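ATP phosphoribosyltransferase regulatory subunit (Thermotoga maritima, PDB 1USY) is probably required for the first step of histidine biosynthesis and may allow feedback regulation of ATP phosphoribosyltransferase activity by histidine. Local coordinates at residues B[178-181]-B[182-186]; B[196-199]-B[200-203]. All coordinates share one frame; numbering follows the deposited sequence.

Interaction 1: B[178-181]-B[182-186]. With HIS (histidine), chain M.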
# COMPACT_ATOMS: atom_id res chain seq x y z
N LYS B 178 11.33 -45.15 20.17
CA LYS B 178 12.72 -45.25 20.60
C LYS B 178 13.48 -43.97 20.24
O LYS B 178 14.23 -43.42 21.07
CB LYS B 178 13.38 -46.51 20.02
CG LYS B 178 14.58 -47.01 20.80
CD LYS B 178 15.78 -47.21 19.85
CE LYS B 178 17.08 -47.46 20.61
NZ LYS B 178 18.21 -46.75 19.97
N ILE B 179 13.26 -43.50 19.02
CA ILE B 179 13.78 -42.21 18.56
C ILE B 179 13.44 -41.07 19.55
O ILE B 179 14.33 -40.34 20.00
CB ILE B 179 13.24 -41.95 17.14
CG1 ILE B 179 14.13 -42.68 16.13
CG2 ILE B 179 13.11 -40.48 16.82
CD1 ILE B 179 15.02 -41.76 15.36
N ILE B 180 12.17 -40.94 19.91
CA ILE B 180 11.75 -39.93 20.88
C ILE B 180 12.49 -40.15 22.22
O ILE B 180 13.26 -39.30 22.64
CB ILE B 180 10.23 -39.98 21.06
CG1 ILE B 180 9.55 -39.64 19.73
CG2 ILE B 180 9.80 -39.02 22.11
CD1 ILE B 180 8.05 -39.82 19.73
N GLU B 181 12.25 -41.29 22.86
CA GLU B 181 12.90 -41.64 24.12
C GLU B 181 14.47 -41.44 24.10
O GLU B 181 15.06 -41.02 25.08
CB GLU B 181 12.54 -43.09 24.50
CG GLU B 181 11.13 -43.25 25.04
CD GLU B 181 10.87 -44.65 25.56
OE1 GLU B 181 10.58 -45.54 24.74
OE2 GLU B 181 10.98 -44.87 26.79
N ASP B 182 15.10 -41.72 22.98
CA ASP B 182 16.53 -41.48 22.84
C ASP B 182 16.83 -40.03 22.97
O ASP B 182 17.80 -39.65 23.66
CB ASP B 182 17.05 -42.00 21.50
CG ASP B 182 17.34 -43.48 21.54
OD1 ASP B 182 17.63 -44.06 20.45
OD2 ASP B 182 17.28 -44.15 22.62
N SER B 183 15.98 -39.22 22.34
CA SER B 183 16.16 -37.79 22.24
C SER B 183 15.99 -37.16 23.63
O SER B 183 16.38 -36.00 23.85
CB SER B 183 15.16 -37.21 21.22
OG SER B 183 13.94 -36.82 21.87
N ILE B 184 15.38 -37.92 24.56
CA ILE B 184 15.32 -37.48 25.95
C ILE B 184 16.47 -38.01 26.81
O ILE B 184 17.10 -37.24 27.53
CB ILE B 184 13.95 -37.78 26.64
CG1 ILE B 184 12.81 -36.97 26.02
CG2 ILE B 184 14.00 -37.35 28.12
CD1 ILE B 184 11.62 -37.79 25.69
N TYR B 185 16.69 -39.33 26.75
CA TYR B 185 17.55 -40.03 27.71
C TYR B 185 18.93 -40.46 27.22
O TYR B 185 19.80 -40.67 28.06
CB TYR B 185 16.87 -41.28 28.20
CG TYR B 185 15.67 -41.01 29.05
CD1 TYR B 185 14.37 -41.31 28.56
CD2 TYR B 185 15.80 -40.43 30.32
CE1 TYR B 185 13.23 -41.06 29.35
CE2 TYR B 185 14.68 -40.18 31.12
CZ TYR B 185 13.40 -40.52 30.64
OH TYR B 185 12.28 -40.27 31.40
N ARG B 186 19.11 -40.62 25.90
CA ARG B 186 20.41 -41.07 25.37
C ARG B 186 20.91 -40.25 24.20
O ARG B 186 21.16 -40.78 23.10
CB ARG B 186 20.44 -42.58 25.02
CG ARG B 186 19.23 -43.44 25.34
CD ARG B 186 19.59 -44.84 25.82
NE ARG B 186 19.52 -44.84 27.27
CZ ARG B 186 20.29 -45.51 28.15
NH1 ARG B 186 21.29 -46.36 27.80
NH2 ARG B 186 20.02 -45.32 29.43
CA HIS M . 9.27 -35.94 26.73
C HIS M . 8.30 -36.81 25.92
CB HIS M . 8.80 -35.78 28.20
CG HIS M . 8.88 -37.04 29.02
ND1 HIS M . 8.82 -38.30 28.46
CD2 HIS M . 8.99 -37.23 30.35
CE1 HIS M . 8.92 -39.21 29.41
NE2 HIS M . 9.02 -38.58 30.57
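K178 and D182, one helical turn apart, reach across each other at an angle and close a salt bridge, with K178 NZ 2.8 Å from D182 OD1. The ammonium takes the syn lone pair of that oxygen, the side facing OD2. K178 CG stands anti to the backbone N (chi1 -157°) and the chain bends at chi2 and again at chi4, which carries the amine to the carboxylate. The backbone pairs the same two residues, D182 N lying 2.7 Å from K178 O. At the next residue, S183 folds its hydroxyl back on the main chain: OG donates to I180 O at 2.7 Å, meeting a lone pair of the oxygen within the plane of the carbonyl, while I184 N adds a weak bond to this oxygen. The third group is apolar. I180 CG2 approaches I184 CD1 at 4.2 Å, and I184 CG2 sits 3.8 Å above the centre of one face of the Y185 ring. Y185 N bonds to E181 O (2.9 Å, N-H...O angle 162°), closing the last helical turn, from which the ring projects. The bound histidine lies beside this end: its CA is the nearest ligand atom to I184 CD1, and its NE2 is 3.8 Å from Y185 OH. I180, I184 and Y185 thus line, together with K157 and L159, the histidine pocket at the C-terminal end of helix 174-185.

Interaction 2: B[196-199]-B[200-203]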
# COMPACT_ATOMS: atom_id res chain seq x y z
N ASP B 196 19.25 -47.94 15.64
CA ASP B 196 18.85 -48.51 14.36
C ASP B 196 18.69 -47.35 13.40
O ASP B 196 17.72 -46.59 13.50
CB ASP B 196 17.52 -49.26 14.53
CG ASP B 196 16.81 -49.58 13.19
OD1 ASP B 196 15.56 -49.72 13.20
OD2 ASP B 196 17.41 -49.74 12.09
N LEU B 197 19.65 -47.22 12.48
CA LEU B 197 19.73 -46.04 11.60
C LEU B 197 20.33 -46.37 10.25
O LEU B 197 21.31 -47.10 10.17
CB LEU B 197 20.60 -44.97 12.27
CG LEU B 197 19.99 -44.07 13.35
CD1 LEU B 197 21.05 -43.07 13.78
CD2 LEU B 197 18.73 -43.34 12.91
N PRO B 198 19.75 -45.84 9.17
CA PRO B 198 20.33 -45.98 7.83
C PRO B 198 21.82 -45.62 7.83
O PRO B 198 22.21 -44.59 8.40
CB PRO B 198 19.52 -45.01 6.98
CG PRO B 198 18.27 -44.82 7.69
CD PRO B 198 18.48 -45.10 9.14
N LEU B 199 22.62 -46.47 7.20
CA LEU B 199 24.08 -46.44 7.31
C LEU B 199 24.67 -45.06 7.10
O LEU B 199 25.35 -44.53 7.98
CB LEU B 199 24.70 -47.45 6.34
CG LEU B 199 26.22 -47.44 6.13
CD1 LEU B 199 26.91 -48.14 7.30
CD2 LEU B 199 26.61 -48.09 4.77
N SER B 200 24.39 -44.47 5.94
CA SER B 200 24.89 -43.13 5.60
C SER B 200 24.49 -42.07 6.63
O SER B 200 25.28 -41.17 6.92
CB SER B 200 24.43 -42.73 4.21
OG SER B 200 23.01 -42.75 4.16
N VAL B 201 23.29 -42.18 7.19
CA VAL B 201 22.84 -41.28 8.27
C VAL B 201 23.78 -41.41 9.49
O VAL B 201 24.31 -40.40 10.00
CB VAL B 201 21.36 -41.56 8.64
CG1 VAL B 201 20.92 -40.85 9.90
CG2 VAL B 201 20.46 -41.17 7.47
N ARG B 202 24.02 -42.65 9.89
CA ARG B 202 24.89 -42.96 11.02
C ARG B 202 26.36 -42.49 10.85
O ARG B 202 26.93 -41.93 11.79
CB ARG B 202 24.82 -44.46 11.34
CG ARG B 202 25.37 -44.87 12.74
CD ARG B 202 25.85 -46.32 12.79
NE ARG B 202 24.85 -47.25 12.26
CZ ARG B 202 23.74 -47.60 12.92
NH1 ARG B 202 23.49 -47.10 14.13
NH2 ARG B 202 22.86 -48.43 12.38
N GLU B 203 26.95 -42.68 9.67
CA GLU B 203 28.31 -42.18 9.39
C GLU B 203 28.40 -40.66 9.50
O GLU B 203 29.38 -40.10 10.02
CB GLU B 203 28.78 -42.59 8.00
CG GLU B 203 28.28 -43.93 7.52
CD GLU B 203 28.86 -45.08 8.32
OE1 GLU B 203 28.12 -45.64 9.16
OE2 GLU B 203 30.06 -45.42 8.12
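R202 lays one face of its guanidinium group against L197, whose CB sits 3.8 Å above the plane, displaced toward the rim. The chain leaves its helix with CG anti to the backbone N (chi1 -164°), runs on nearly extended and turns at chi3 (-50°), which brings the flat group back over the residues preceding the helix. There NH1 is hydrogen-bonded to M195 O and L192 O, so the charge grips loop carbonyls while L197 covers a face. With an alanine at this position, the carbonyls of M195 and L192 would probably lose their donor and L197 its flat cover, leaving the loop less firmly held to the helix. On the inner side, L197 CD2 comes within 4.5 Å of V201 CG1, and P198 CB meets V201 CG2 at 4.0 Å, a short apolar line between loop and first turn. At the outer side L199 and E203 pass at a slant, L199 CD1 lying 3.3 Å from E203 OE1. D196 points away, and its OD1 forms a salt bridge with R175. The backbone starts the helical ladder in good geometry: R202 N donates to P198 O at 3.0 Å (N-H...O 163°), and E203 N to L199 O at 3.0 Å. P198 occupies the N-cap position, which places L197 just before it and R202 four residues after it. These are the two positions paired in a hydrophobic staple, but here a guanidinium face replaces the second apolar side chain at the N-terminus of helix 199-215.

Interactions 1 and 2 follow one another along the chain: residues 178-186 cover the end of helix 174-185 and the first residue beyond it, and residues 196-203 bring the chain into helix 199-215. Their centres are 16 Å apart and their nearest atoms about 5 Å, so they do not touch directly. A link between them runs through D196, in interaction 2, and R175, on the helix that carries interaction 1. Only interaction 1 contributes to the histidine pocket, through I180, I184 and Y185; the side chain of I180 is also about 12 Å from another bound histidine. Interaction 2 contains none of the pocket residues and concerns the start of the next helix.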